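Local coordinates for protein ferritin (Mycoplasma penetrans, PDB 7DIE) that probably stores iron as a 24-subunit ferritin cage, binding ferric ions, with atypical ferroxidase centres and B-channels as the pathway for ferrous iron uptake, at residues R11-V16 / V71-K76; S54-A59 / K100-V105; M61-K66 / F125-W130; W146-S151 / E160-K165. One frame throughout, in Å; residues are numbered along the deposited sequence.

Contact 1 of 4, residues R11-V16 / V71-K76; sequences RIMDLV and VDSILK
The Schellman motif that closes helix 43-70 of the ferritin four-helix bundle packs against Met13, near the start of helix 10-39. Asp72, with positive phi, is the C-prime residue of that motif, and Ser73 N bonds back to Met68 O. Met13 has CG anti to its carbonyl carbon (chi1 -64°), which points CG at Ser73; the bend at chi2 then brings SD alongside the same side chain. Met13 CG lies 3.3 Å from Ser73 OG, and Met13 SD lies 4.1 Å from Val71 CG2. Further along, the loop turns Lys76 back to the helix. Its backbone N bonds to Ser17 OG and its backbone O to Asn21 ND2. Both backbone polar atoms of Leu75 bond to His32 and Thr35 of a second subunit, which ties the loop into a subunit interface. The Lys76 chain is stretched beyond CG and ends in a salt bridge: Lys76 NZ meets Asp14 OD1 at 2.7 Å, on the syn side and 20° out of the carboxylate plane.

Contact 2 of 4, residues S54-A59 / K100-V105; sequences SDKQSA and KMESKV. With FE (Fe (III) ion), chain G.
The flat group here is the carboxylate of Glu102; the Lys56 and Glu102 side chains come from opposite directions and meet at its oxygens. Lys56 NZ bonds to Glu102 OE2 at 2.7 Å, on the syn lone pair, the side of the other oxygen. Lys56 CE lies 3.3 Å from that second oxygen, Glu102 OE1. OE1 itself is held by the hydroxyl of Tyr30, so both oxygens have partners. Glu102 has CG anti to its backbone N (chi1 -162°) and then bends at chi2, which turns the carboxylate into the bundle. Val105 supplies an apolar flank, with its CG1 3.8 Å from Lys56 NZ. The contact joins helices 43-70 and 91-118 in the buried middle of the four-helix bundle. One residue before Lys56, Asp55 binds a ferric ion together with His60, Asp134 and Asp138, although Asp55 is modelled in two conformers. Lys56 NZ also makes a salt bridge to Glu23 OE1 and a hydrogen bond to the iron ligand Asp138 OD2, which makes it a second-shell residue. An ammonium group gathered among three carboxylates beside the metal would be expected to offset part of their negative charge.

Contact 3 of 4, residues M61-K66 / F125-W130; sequences MSRLVK and FERMQW
Arg63 lies flat on Trp130, and the guanidinium of Arg127 is turned steeply against that of Arg63. The guanidinium of Arg63 and the indole are only 7° from parallel, with centres 3.7 Å apart. This is a cation-pi stack: Arg63 CZ sits over the five-membered ring, while Arg63 CD makes a CH-pi contact 3.8 Å from the centroid of the Trp130 six-membered ring. The Arg63 chain runs straight from CG to NE (chi2 177°), and this carries CD and the guanidinium along the same face of the indole. The Arg127 chain is instead bent twice. Its guanidinium is turned 73° from that of Arg63 and presents one face to Arg63 CD. The two charges come close, with Arg63 NE 4.1 Å from Arg127 NH2, but water 3 accepts from both atoms. Water 2 links Arg127 NH1 to the backbone O of Arg63. Arg63 NH1 bonds to Ala59 O, which holds one nitrogen of the stacked group. Trp130 also meets His60, an iron ligand, edge-to-face. The contact ties helix 43-70 to helix 122-150 on the surface of the bundle. Behind it, Leu64 packs on helix 10-39 and Met128 on helix 91-118.

Contact 4 of 4, residues W146-S151 / E160-K165; sequences WTYVHS and ENIVGK
Tyr148 has CG anti to its carbonyl carbon (chi1 -57°), which swings its ring from helix 122-150 toward the short helix 156-164, the fifth helix of the ferritin fold. Ile162 answers with CG1 anti to its backbone N (chi1 -168°); this sets CG1 and CG2 over the ring, and the extended chi2 (153°) carries CD1 over the same face toward the rim. The two side chains cross at about a right angle. Ile162 CG2 is 3.6 Å from Tyr148 CD2 and makes a CH-pi contact, 4.0 Å from the Tyr148 ring centroid. Ile162 CD1 covers the other end of the ring, 3.8 Å from Tyr148 CE1. Val163 CG2 comes to the ring edge, 4.2 Å from Tyr148 CD2. No hydrogen bond crosses between the segments; the join is apolar. Ile157 of a fifth subunit also packs on Tyr148, and Ile162 touches Asn161 of that subunit, so the helix pair belongs to a subunit interface. A ferric ion lies about 3 Å from the nearest atom of the Tyr148 side chain. Side chains also tie the last turn of helix 122-150 to its own backbone. His150 ND1 bonds to Trp146 O at 3.1 Å, and that oxygen also accepts from His150 N. This holds the imidazole over the Trp146 ring. One residue on, Ser151 OG bonds to Thr147 O at 2.8 Å, from above the carbonyl plane.

From the N terminus, helix 10-39 opens contact 1, which closes in the loop after helix 43-70. Before it closes, helix 43-70 opens contacts 2 and 3. Contact 2 closes on helix 91-118 and contact 3 on helix 122-150. These three cross one another, and none nests inside another. Together they tie all four long helices. Contacts 1 and 3 touch through Leu75 on Val65 and Val16 on Leu64. Contacts 2 and 3 follow each other along helix 43-70 and touch through a probable hydrogen bond, Lys56 O to Met61 N. Contact 4 comes in series, a short loop joining helix 122-150 to helix 156-164. Its centre is about 38 Å from that of contact 1, across the chain's centre.

Contact 1 of 4, residues R11-V16 / V71-K76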
loop_
_atom_site.group_PDB
_atom_site.type_symbol
_atom_site.label_atom_id
_atom_site.label_comp_id
_atom_site.label_asym_id
_atom_site.label_seq_id
_atom_site.Cartn_x
_atom_site.Cartn_y
_atom_site.Cartn_z
ATOM N N ARG A 11 40.231 -42.018 16.445
ATOM C CA ARG A 11 40.738 -42.230 15.117
ATOM C C ARG A 11 39.912 -41.505 14.060
ATOM O O ARG A 11 40.460 -40.891 13.197
ATOM C CB ARG A 11 40.723 -43.684 14.762
ATOM C CG ARG A 11 41.880 -44.427 15.326
ATOM C CD ARG A 11 43.119 -44.023 14.606
ATOM N NE ARG A 11 44.224 -44.693 15.216
ATOM C CZ ARG A 11 45.261 -45.182 14.556
ATOM N NH1 ARG A 11 46.205 -45.794 15.238
ATOM N NH2 ARG A 11 45.356 -45.035 13.237
ATOM N N ILE A 12 38.600 -41.619 14.149
ATOM C CA ILE A 12 37.717 -41.002 13.185
ATOM C C ILE A 12 37.736 -39.495 13.379
ATOM O O ILE A 12 37.778 -38.735 12.404
ATOM C CB ILE A 12 36.300 -41.595 13.291
ATOM C CG1 ILE A 12 36.369 -43.123 13.191
ATOM C CG2 ILE A 12 35.385 -40.974 12.218
ATOM C CD1 ILE A 12 36.980 -43.622 11.898
ATOM N N MET A 13 37.762 -39.037 14.638
ATOM C CA MET A 13 37.776 -37.591 14.868
ATOM C C MET A 13 39.079 -36.966 14.386
ATOM O O MET A 13 39.083 -35.838 13.878
ATOM C CB MET A 13 37.534 -37.275 16.343
ATOM C CG MET A 13 36.176 -37.690 16.840
ATOM S SD MET A 13 34.789 -36.919 15.970
ATOM C CE MET A 13 34.331 -38.099 14.815
ATOM N N ASP A 14 40.200 -37.679 14.528
ATOM C CA ASP A 14 41.445 -37.184 13.955
ATOM C C ASP A 14 41.346 -37.052 12.441
ATOM O O ASP A 14 41.937 -36.140 11.856
ATOM C CB ASP A 14 42.610 -38.108 14.312
ATOM C CG ASP A 14 43.096 -37.923 15.734
ATOM O OD1 ASP A 14 42.627 -37.002 16.443
ATOM O OD2 ASP A 14 43.963 -38.718 16.140
ATOM N N LEU A 15 40.645 -37.982 11.779
ATOM C CA LEU A 15 40.450 -37.862 10.334
ATOM C C LEU A 15 39.582 -36.657 9.985
ATOM O O LEU A 15 39.799 -36.009 8.955
ATOM C CB LEU A 15 39.801 -39.130 9.769
ATOM C CG LEU A 15 40.732 -40.338 9.633
ATOM C CD1 LEU A 15 39.944 -41.530 9.121
ATOM C CD2 LEU A 15 41.872 -40.012 8.687
ATOM N N VAL A 16 38.563 -36.371 10.796
ATOM C CA VAL A 16 37.753 -35.174 10.551
ATOM C C VAL A 16 38.616 -33.930 10.701
ATOM O O VAL A 16 38.574 -33.010 9.877
ATOM C CB VAL A 16 36.539 -35.133 11.496
ATOM C CG1 VAL A 16 35.798 -33.800 11.344
ATOM C CG2 VAL A 16 35.586 -36.304 11.219
ATOM N N VAL A 71 29.724 -33.119 18.714
ATOM C CA VAL A 71 30.103 -34.383 19.331
ATOM C C VAL A 71 31.269 -34.206 20.310
ATOM O O VAL A 71 31.966 -35.175 20.623
ATOM C CB VAL A 71 30.399 -35.452 18.265
ATOM C CG1 VAL A 71 29.113 -35.807 17.502
ATOM C CG2 VAL A 71 31.459 -34.980 17.280
ATOM N N ASP A 72 31.487 -32.975 20.797
ATOM C CA ASP A 72 32.442 -32.678 21.875
ATOM C C ASP A 72 33.868 -33.102 21.536
ATOM O O ASP A 72 34.640 -33.441 22.433
ATOM C CB ASP A 72 32.037 -33.340 23.202
ATOM C CG ASP A 72 30.791 -32.727 23.826
ATOM O OD1 ASP A 72 30.424 -31.580 23.484
ATOM O OD2 ASP A 72 30.177 -33.410 24.675
ATOM N N SER A 73 34.250 -33.093 20.264
ATOM C CA SER A 73 35.602 -33.476 19.880
ATOM C C SER A 73 36.453 -32.256 19.547
ATOM O O SER A 73 35.942 -31.181 19.221
ATOM C CB SER A 73 35.567 -34.425 18.687
ATOM O OG SER A 73 34.856 -35.583 19.060
ATOM N N ILE A 74 37.771 -32.451 19.585
ATOM C CA ILE A 74 38.741 -31.354 19.549
ATOM C C ILE A 74 39.338 -31.234 18.150
ATOM O O ILE A 74 39.865 -32.209 17.598
ATOM C CB ILE A 74 39.853 -31.568 20.597
ATOM C CG1 ILE A 74 39.269 -31.669 22.007
ATOM C CG2 ILE A 74 40.915 -30.464 20.510
ATOM C CD1 ILE A 74 38.402 -30.522 22.408
ATOM N N LEU A 75 39.276 -30.027 17.581
ATOM C CA LEU A 75 39.908 -29.740 16.297
ATOM C C LEU A 75 41.375 -29.385 16.496
ATOM O O LEU A 75 41.703 -28.482 17.265
ATOM C CB LEU A 75 39.194 -28.577 15.600
ATOM C CG LEU A 75 39.873 -27.973 14.371
ATOM C CD1 LEU A 75 39.907 -29.005 13.256
ATOM C CD2 LEU A 75 39.092 -26.726 13.914
ATOM N N LYS A 76 42.254 -30.070 15.778
ATOM C CA LYS A 76 43.689 -29.825 15.850
ATOM C C LYS A 76 44.174 -29.281 14.509
ATOM O O LYS A 76 44.097 -29.980 13.498
ATOM C CB LYS A 76 44.431 -31.118 16.204
ATOM C CG LYS A 76 43.909 -31.835 17.463
ATOM C CD LYS A 76 43.999 -33.356 17.325
ATOM C CE LYS A 76 43.487 -34.073 18.571
ATOM N NZ LYS A 76 43.599 -35.558 18.460
#

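Contact 2 of 4, residues S54-A59 / K100-V105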
loop_
_atom_site.group_PDB
_atom_site.type_symbol
_atom_site.label_atom_id
_atom_site.label_comp_id
_atom_site.label_asym_id
_atom_site.label_seq_id
_atom_site.Cartn_x
_atom_site.Cartn_y
_atom_site.Cartn_z
ATOM N N SER A 54 37.225 -18.269 0.087
ATOM C CA SER A 54 36.194 -17.837 1.028
ATOM C C SER A 54 35.142 -18.921 1.215
ATOM O O SER A 54 34.642 -19.121 2.331
ATOM C CB SER A 54 35.548 -16.536 0.551
ATOM O OG SER A 54 36.541 -15.527 0.432
ATOM N N ASP A 55 34.784 -19.630 0.139
ATOM C CA ASP A 55 33.815 -20.716 0.263
ATOM C C ASP A 55 34.353 -21.844 1.138
ATOM O O ASP A 55 33.616 -22.418 1.953
ATOM C CB ASP A 55 33.435 -21.262 -1.119
ATOM C CG ASP A 55 32.665 -22.573 -1.029
ATOM O OD1 ASP A 55 31.513 -22.532 -0.558
ATOM O OD2 ASP A 55 33.206 -23.639 -1.409
ATOM N N LYS A 56 35.634 -22.186 0.984
ATOM C CA LYS A 56 36.204 -23.199 1.876
ATOM C C LYS A 56 36.034 -22.785 3.334
ATOM O O LYS A 56 35.698 -23.611 4.189
ATOM C CB LYS A 56 37.689 -23.433 1.571
ATOM C CG LYS A 56 37.975 -24.069 0.204
ATOM C CD LYS A 56 37.209 -25.385 0.021
ATOM C CE LYS A 56 37.648 -26.145 -1.252
ATOM N NZ LYS A 56 36.940 -27.476 -1.366
ATOM N N GLN A 57 36.244 -21.501 3.638
ATOM C CA GLN A 57 36.069 -21.042 5.019
ATOM C C GLN A 57 34.608 -21.118 5.444
ATOM O O GLN A 57 34.279 -21.673 6.497
ATOM C CB GLN A 57 36.561 -19.607 5.175
ATOM C CG GLN A 57 38.031 -19.359 4.856
ATOM C CD GLN A 57 38.321 -17.872 4.765
ATOM O OE1 GLN A 57 37.475 -17.105 4.313
ATOM N NE2 GLN A 57 39.496 -17.456 5.221
ATOM N N SER A 58 33.717 -20.524 4.656
ATOM C CA SER A 58 32.364 -20.292 5.134
ATOM C C SER A 58 31.475 -21.516 5.015
ATOM O O SER A 58 30.473 -21.618 5.738
ATOM C CB SER A 58 31.742 -19.124 4.360
ATOM O OG SER A 58 31.509 -19.515 3.020
ATOM N N ALA A 59 31.798 -22.444 4.124
ATOM C CA ALA A 59 30.936 -23.598 3.906
ATOM C C ALA A 59 31.566 -24.914 4.345
ATOM O O ALA A 59 30.861 -25.769 4.871
ATOM C CB ALA A 59 30.545 -23.699 2.429
ATOM N N LYS A 100 45.415 -29.760 -8.800
ATOM C CA LYS A 100 46.004 -30.779 -7.933
ATOM C C LYS A 100 45.476 -30.661 -6.510
ATOM O O LYS A 100 45.180 -31.670 -5.857
ATOM C CB LYS A 100 47.533 -30.663 -7.923
ATOM C CG LYS A 100 48.208 -31.086 -9.204
ATOM C CD LYS A 100 49.711 -30.804 -9.147
ATOM C CE LYS A 100 50.264 -30.582 -10.552
ATOM N NZ LYS A 100 51.546 -29.826 -10.543
ATOM N N MET A 101 45.343 -29.431 -6.018
ATOM C CA MET A 101 44.886 -29.223 -4.646
ATOM C C MET A 101 43.449 -29.678 -4.468
ATOM O O MET A 101 43.134 -30.417 -3.533
ATOM C CB MET A 101 45.017 -27.750 -4.281
ATOM C CG MET A 101 44.485 -27.414 -2.900
ATOM S SD MET A 101 45.664 -27.951 -1.640
ATOM C CE MET A 101 44.720 -29.155 -0.712
ATOM N N GLU A 102 42.544 -29.223 -5.346
ATOM C CA GLU A 102 41.145 -29.598 -5.164
ATOM C C GLU A 102 40.962 -31.094 -5.344
ATOM O O GLU A 102 40.127 -31.714 -4.673
ATOM C CB GLU A 102 40.252 -28.821 -6.135
ATOM C CG GLU A 102 38.793 -28.830 -5.727
ATOM C CD GLU A 102 38.575 -28.267 -4.325
ATOM O OE1 GLU A 102 39.118 -27.190 -4.015
ATOM O OE2 GLU A 102 37.843 -28.890 -3.543
ATOM N N SER A 103 41.737 -31.696 -6.238
ATOM C CA SER A 103 41.650 -33.139 -6.377
ATOM C C SER A 103 42.049 -33.832 -5.077
ATOM O O SER A 103 41.433 -34.840 -4.697
ATOM C CB SER A 103 42.506 -33.597 -7.562
ATOM O OG SER A 103 42.470 -35.011 -7.656
ATOM N N LYS A 104 43.028 -33.281 -4.349
ATOM C CA LYS A 104 43.376 -33.861 -3.056
ATOM C C LYS A 104 42.293 -33.632 -2.009
ATOM O O LYS A 104 42.094 -34.493 -1.142
ATOM C CB LYS A 104 44.705 -33.311 -2.539
ATOM C CG LYS A 104 45.912 -33.727 -3.372
ATOM C CD LYS A 104 47.187 -33.042 -2.874
ATOM C CE LYS A 104 48.411 -33.426 -3.715
ATOM N NZ LYS A 104 48.667 -34.902 -3.762
ATOM N N VAL A 105 41.611 -32.478 -2.041
ATOM C CA VAL A 105 40.461 -32.289 -1.158
ATOM C C VAL A 105 39.447 -33.400 -1.382
ATOM O O VAL A 105 38.944 -34.012 -0.435
ATOM C CB VAL A 105 39.805 -30.910 -1.386
ATOM C CG1 VAL A 105 38.540 -30.797 -0.529
ATOM C CG2 VAL A 105 40.747 -29.791 -1.082
HETATM FE FE FE G . 32.432 -25.738 -1.918
HETATM O O HOH W 1 30.433 -24.830 -0.990
#

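Contact 3 of 4, residues M61-K66 / F125-W130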
loop_
_atom_site.group_PDB
_atom_site.type_symbol
_atom_site.label_atom_id
_atom_site.label_comp_id
_atom_site.label_asym_id
_atom_site.label_seq_id
_atom_site.Cartn_x
_atom_site.Cartn_y
_atom_site.Cartn_z
ATOM N N MET A 61 35.010 -25.523 6.191
ATOM C CA MET A 61 35.602 -25.480 7.526
ATOM C C MET A 61 34.544 -25.213 8.594
ATOM O O MET A 61 34.603 -25.779 9.687
ATOM C CB MET A 61 36.699 -24.415 7.556
ATOM C CG MET A 61 37.880 -24.772 6.673
ATOM S SD MET A 61 38.836 -23.377 6.038
ATOM C CE MET A 61 39.143 -22.506 7.541
ATOM N N SER A 62 33.564 -24.347 8.297
ATOM C CA SER A 62 32.534 -24.043 9.288
ATOM C C SER A 62 31.710 -25.280 9.626
ATOM O O SER A 62 31.406 -25.519 10.797
ATOM C CB SER A 62 31.608 -22.929 8.782
ATOM O OG SER A 62 30.904 -23.354 7.622
ATOM N N ARG A 63 31.336 -26.077 8.616
ATOM C CA ARG A 63 30.567 -27.295 8.892
ATOM C C ARG A 63 31.393 -28.300 9.693
ATOM O O ARG A 63 30.860 -28.982 10.573
ATOM C CB ARG A 63 30.078 -27.941 7.589
ATOM C CG ARG A 63 28.803 -27.318 6.999
ATOM C CD ARG A 63 28.439 -27.995 5.666
ATOM N NE ARG A 63 27.145 -27.544 5.153
ATOM C CZ ARG A 63 26.951 -26.380 4.540
ATOM N NH1 ARG A 63 27.970 -25.532 4.353
ATOM N NH2 ARG A 63 25.736 -26.054 4.116
ATOM N N LEU A 64 32.701 -28.390 9.423
ATOM C CA LEU A 64 33.535 -29.358 10.139
ATOM C C LEU A 64 33.714 -28.961 11.596
ATOM O O LEU A 64 33.571 -29.795 12.491
ATOM C CB LEU A 64 34.899 -29.505 9.452
ATOM C CG LEU A 64 34.820 -30.098 8.046
ATOM C CD1 LEU A 64 36.102 -29.845 7.266
ATOM C CD2 LEU A 64 34.538 -31.601 8.115
ATOM N N VAL A 65 34.018 -27.687 11.868
ATOM C CA VAL A 65 34.197 -27.322 13.270
ATOM C C VAL A 65 32.869 -27.394 14.026
ATOM O O VAL A 65 32.845 -27.764 15.205
ATOM C CB VAL A 65 34.881 -25.945 13.416
ATOM C CG1 VAL A 65 33.978 -24.830 12.955
ATOM C CG2 VAL A 65 35.279 -25.723 14.873
ATOM N N LYS A 66 31.748 -27.083 13.368
ATOM C CA LYS A 66 30.445 -27.186 14.030
ATOM C C LYS A 66 30.108 -28.623 14.367
ATOM O O LYS A 66 29.533 -28.906 15.426
ATOM C CB LYS A 66 29.343 -26.609 13.131
ATOM C CG LYS A 66 29.310 -25.072 13.042
ATOM C CD LYS A 66 27.943 -24.577 12.511
ATOM C CE LYS A 66 28.026 -23.172 11.906
ATOM N NZ LYS A 66 27.149 -22.964 10.695
ATOM N N PHE A 125 29.763 -40.375 8.936
ATOM C CA PHE A 125 29.391 -40.679 7.556
ATOM C C PHE A 125 28.288 -39.740 7.069
ATOM O O PHE A 125 28.359 -39.214 5.951
ATOM C CB PHE A 125 28.948 -42.144 7.439
ATOM C CG PHE A 125 28.540 -42.550 6.033
ATOM C CD1 PHE A 125 29.500 -42.782 5.055
ATOM C CD2 PHE A 125 27.203 -42.702 5.699
ATOM C CE1 PHE A 125 29.133 -43.156 3.777
ATOM C CE2 PHE A 125 26.818 -43.069 4.416
ATOM C CZ PHE A 125 27.783 -43.298 3.450
ATOM N N GLU A 126 27.282 -39.494 7.911
ATOM C CA GLU A 126 26.175 -38.613 7.532
ATOM C C GLU A 126 26.673 -37.180 7.300
ATOM O O GLU A 126 26.327 -36.535 6.303
ATOM C CB GLU A 126 25.094 -38.671 8.623
ATOM C CG GLU A 126 23.734 -38.028 8.263
ATOM C CD GLU A 126 23.782 -36.486 8.175
ATOM O OE1 GLU A 126 24.547 -35.852 8.947
ATOM O OE2 GLU A 126 23.036 -35.910 7.330
ATOM N N ARG A 127 27.508 -36.670 8.206
ATOM C CA ARG A 127 28.035 -35.315 8.041
ATOM C C ARG A 127 28.892 -35.199 6.785
ATOM O O ARG A 127 28.925 -34.142 6.141
ATOM C CB ARG A 127 28.834 -34.900 9.293
ATOM C CG ARG A 127 29.703 -33.619 9.128
ATOM C CD ARG A 127 28.849 -32.314 9.050
ATOM N NE ARG A 127 28.052 -32.234 7.818
ATOM C CZ ARG A 127 27.139 -31.296 7.564
ATOM N NH1 ARG A 127 26.928 -30.322 8.442
ATOM N NH2 ARG A 127 26.444 -31.326 6.428
ATOM N N MET A 128 29.552 -36.278 6.385
ATOM C CA MET A 128 30.404 -36.211 5.205
ATOM C C MET A 128 29.623 -36.187 3.903
ATOM O O MET A 128 30.203 -35.828 2.872
ATOM C CB MET A 128 31.393 -37.392 5.193
ATOM C CG MET A 128 32.452 -37.301 6.314
ATOM S SD MET A 128 33.360 -35.721 6.369
ATOM C CE MET A 128 34.185 -35.694 4.777
ATOM N N GLN A 129 28.326 -36.524 3.915
ATOM C CA GLN A 129 27.582 -36.585 2.656
ATOM C C GLN A 129 27.522 -35.223 1.970
ATOM O O GLN A 129 27.611 -35.141 0.740
ATOM C CB GLN A 129 26.172 -37.132 2.891
ATOM C CG GLN A 129 26.158 -38.599 3.365
ATOM C CD GLN A 129 27.062 -39.479 2.525
ATOM O OE1 GLN A 129 26.791 -39.706 1.355
ATOM N NE2 GLN A 129 28.154 -39.973 3.121
ATOM N N TRP A 130 27.386 -34.143 2.743
ATOM C CA TRP A 130 27.422 -32.810 2.141
ATOM C C TRP A 130 28.725 -32.592 1.383
ATOM O O TRP A 130 28.742 -31.972 0.314
ATOM C CB TRP A 130 27.255 -31.726 3.219
ATOM C CG TRP A 130 27.239 -30.321 2.629
ATOM C CD1 TRP A 130 26.130 -29.622 2.219
ATOM C CD2 TRP A 130 28.368 -29.482 2.343
ATOM N NE1 TRP A 130 26.502 -28.395 1.722
ATOM C CE2 TRP A 130 27.869 -28.289 1.773
ATOM C CE3 TRP A 130 29.754 -29.618 2.515
ATOM C CZ2 TRP A 130 28.703 -27.243 1.372
ATOM C CZ3 TRP A 130 30.583 -28.574 2.110
ATOM C CH2 TRP A 130 30.051 -27.404 1.545
HETATM O O HOH W 2 28.133 -29.319 10.783
HETATM O O HOH W 3 24.733 -29.042 5.866
#

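Contact 4 of 4, residues W146-S151 / E160-K165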
loop_
_atom_site.group_PDB
_atom_site.type_symbol
_atom_site.label_atom_id
_atom_site.label_comp_id
_atom_site.label_asym_id
_atom_site.label_seq_id
_atom_site.Cartn_x
_atom_site.Cartn_y
_atom_site.Cartn_z
ATOM N N TRP A 146 40.581 -24.477 -15.339
ATOM C CA TRP A 146 41.747 -25.137 -15.927
ATOM C C TRP A 146 41.553 -25.353 -17.429
ATOM O O TRP A 146 42.450 -25.062 -18.236
ATOM C CB TRP A 146 42.003 -26.469 -15.200
ATOM C CG TRP A 146 43.286 -27.158 -15.600
ATOM C CD1 TRP A 146 44.480 -27.127 -14.933
ATOM C CD2 TRP A 146 43.490 -27.989 -16.757
ATOM N NE1 TRP A 146 45.418 -27.890 -15.607
ATOM C CE2 TRP A 146 44.835 -28.423 -16.730
ATOM C CE3 TRP A 146 42.664 -28.408 -17.811
ATOM C CZ2 TRP A 146 45.376 -29.246 -17.724
ATOM C CZ3 TRP A 146 43.203 -29.227 -18.804
ATOM C CH2 TRP A 146 44.545 -29.633 -18.752
ATOM N N THR A 147 40.377 -25.851 -17.822
ATOM C CA THR A 147 40.072 -26.043 -19.239
ATOM C C THR A 147 40.181 -24.737 -20.015
ATOM O O THR A 147 40.764 -24.704 -21.107
ATOM C CB THR A 147 38.669 -26.636 -19.404
ATOM O OG1 THR A 147 38.630 -27.949 -18.834
ATOM C CG2 THR A 147 38.297 -26.732 -20.884
ATOM N N TYR A 148 39.629 -23.645 -19.474
ATOM C CA TYR A 148 39.688 -22.375 -20.201
ATOM C C TYR A 148 41.129 -21.943 -20.425
ATOM O O TYR A 148 41.501 -21.548 -21.535
ATOM C CB TYR A 148 38.946 -21.263 -19.457
ATOM C CG TYR A 148 37.497 -21.554 -19.148
ATOM C CD1 TYR A 148 36.745 -22.359 -19.978
ATOM C CD2 TYR A 148 36.898 -21.025 -18.006
ATOM C CE1 TYR A 148 35.425 -22.628 -19.696
ATOM C CE2 TYR A 148 35.576 -21.293 -17.714
ATOM C CZ TYR A 148 34.848 -22.088 -18.565
ATOM O OH TYR A 148 33.534 -22.364 -18.284
ATOM N N VAL A 149 41.954 -21.981 -19.376
ATOM C CA VAL A 149 43.305 -21.441 -19.540
ATOM C C VAL A 149 44.209 -22.371 -20.343
ATOM O O VAL A 149 45.248 -21.925 -20.846
ATOM C CB VAL A 149 43.978 -21.105 -18.194
ATOM C CG1 VAL A 149 43.096 -20.165 -17.360
ATOM C CG2 VAL A 149 44.353 -22.348 -17.426
ATOM N N HIS A 150 43.858 -23.646 -20.476
ATOM C CA HIS A 150 44.675 -24.572 -21.250
ATOM C C HIS A 150 44.175 -24.761 -22.673
ATOM O O HIS A 150 44.810 -25.475 -23.451
ATOM C CB HIS A 150 44.762 -25.916 -20.528
ATOM C CG HIS A 150 45.813 -25.933 -19.468
ATOM N ND1 HIS A 150 45.543 -25.641 -18.149
ATOM C CD2 HIS A 150 47.153 -26.123 -19.546
ATOM C CE1 HIS A 150 46.665 -25.687 -17.450
ATOM N NE2 HIS A 150 47.657 -25.978 -18.275
ATOM N N SER A 151 43.083 -24.117 -23.045
ATOM C CA SER A 151 42.529 -24.316 -24.376
ATOM C C SER A 151 43.438 -23.675 -25.423
ATOM O O SER A 151 43.998 -22.601 -25.188
ATOM C CB SER A 151 41.132 -23.704 -24.455
ATOM O OG SER A 151 40.197 -24.576 -23.866
ATOM N N GLU A 160 39.923 -13.931 -19.035
ATOM C CA GLU A 160 39.326 -13.000 -18.082
ATOM C C GLU A 160 37.824 -12.860 -18.299
ATOM O O GLU A 160 37.045 -12.827 -17.334
ATOM C CB GLU A 160 40.018 -11.638 -18.207
ATOM C CG GLU A 160 41.356 -11.597 -17.467
ATOM C CD GLU A 160 41.145 -11.645 -15.961
ATOM O OE1 GLU A 160 40.759 -10.618 -15.375
ATOM O OE2 GLU A 160 41.342 -12.713 -15.365
ATOM N N ASN A 161 37.412 -12.767 -19.531
ATOM C CA ASN A 161 36.024 -12.651 -19.827
ATOM C C ASN A 161 35.197 -13.836 -19.375
ATOM O O ASN A 161 34.195 -13.661 -18.781
ATOM C CB ASN A 161 35.790 -12.431 -21.319
ATOM C CG ASN A 161 36.012 -11.012 -21.746
ATOM O OD1 ASN A 161 36.185 -10.753 -22.887
ATOM N ND2 ASN A 161 35.998 -10.121 -20.845
ATOM N N ILE A 162 35.619 -15.038 -19.683
ATOM C CA ILE A 162 34.789 -16.196 -19.344
ATOM C C ILE A 162 34.852 -16.490 -17.844
ATOM O O ILE A 162 33.848 -16.875 -17.233
ATOM C CB ILE A 162 35.169 -17.427 -20.196
ATOM C CG1 ILE A 162 34.105 -18.524 -20.040
ATOM C CG2 ILE A 162 36.542 -17.972 -19.835
ATOM C CD1 ILE A 162 34.000 -19.433 -21.234
ATOM N N VAL A 163 36.010 -16.287 -17.220
ATOM C CA VAL A 163 36.096 -16.497 -15.775
ATOM C C VAL A 163 35.251 -15.466 -15.041
ATOM O O VAL A 163 34.647 -15.774 -14.004
ATOM C CB VAL A 163 37.564 -16.470 -15.314
ATOM C CG1 VAL A 163 37.645 -16.500 -13.772
ATOM C CG2 VAL A 163 38.320 -17.662 -15.921
ATOM N N GLY A 164 35.159 -14.244 -15.581
ATOM C CA GLY A 164 34.312 -13.232 -14.973
ATOM C C GLY A 164 32.862 -13.663 -14.875
ATOM O O GLY A 164 32.138 -13.225 -13.981
ATOM N N LYS A 165 32.425 -14.543 -15.769
ATOM C CA LYS A 165 31.044 -15.013 -15.745
ATOM C C LYS A 165 30.779 -16.046 -14.653
ATOM O O LYS A 165 29.619 -16.411 -14.441
ATOM C CB LYS A 165 30.674 -15.541 -17.134
ATOM C CG LYS A 165 30.559 -14.383 -18.116
ATOM C CD LYS A 165 30.637 -14.775 -19.584
ATOM C CE LYS A 165 30.024 -13.669 -20.447
ATOM N NZ LYS A 165 30.742 -13.443 -21.736
#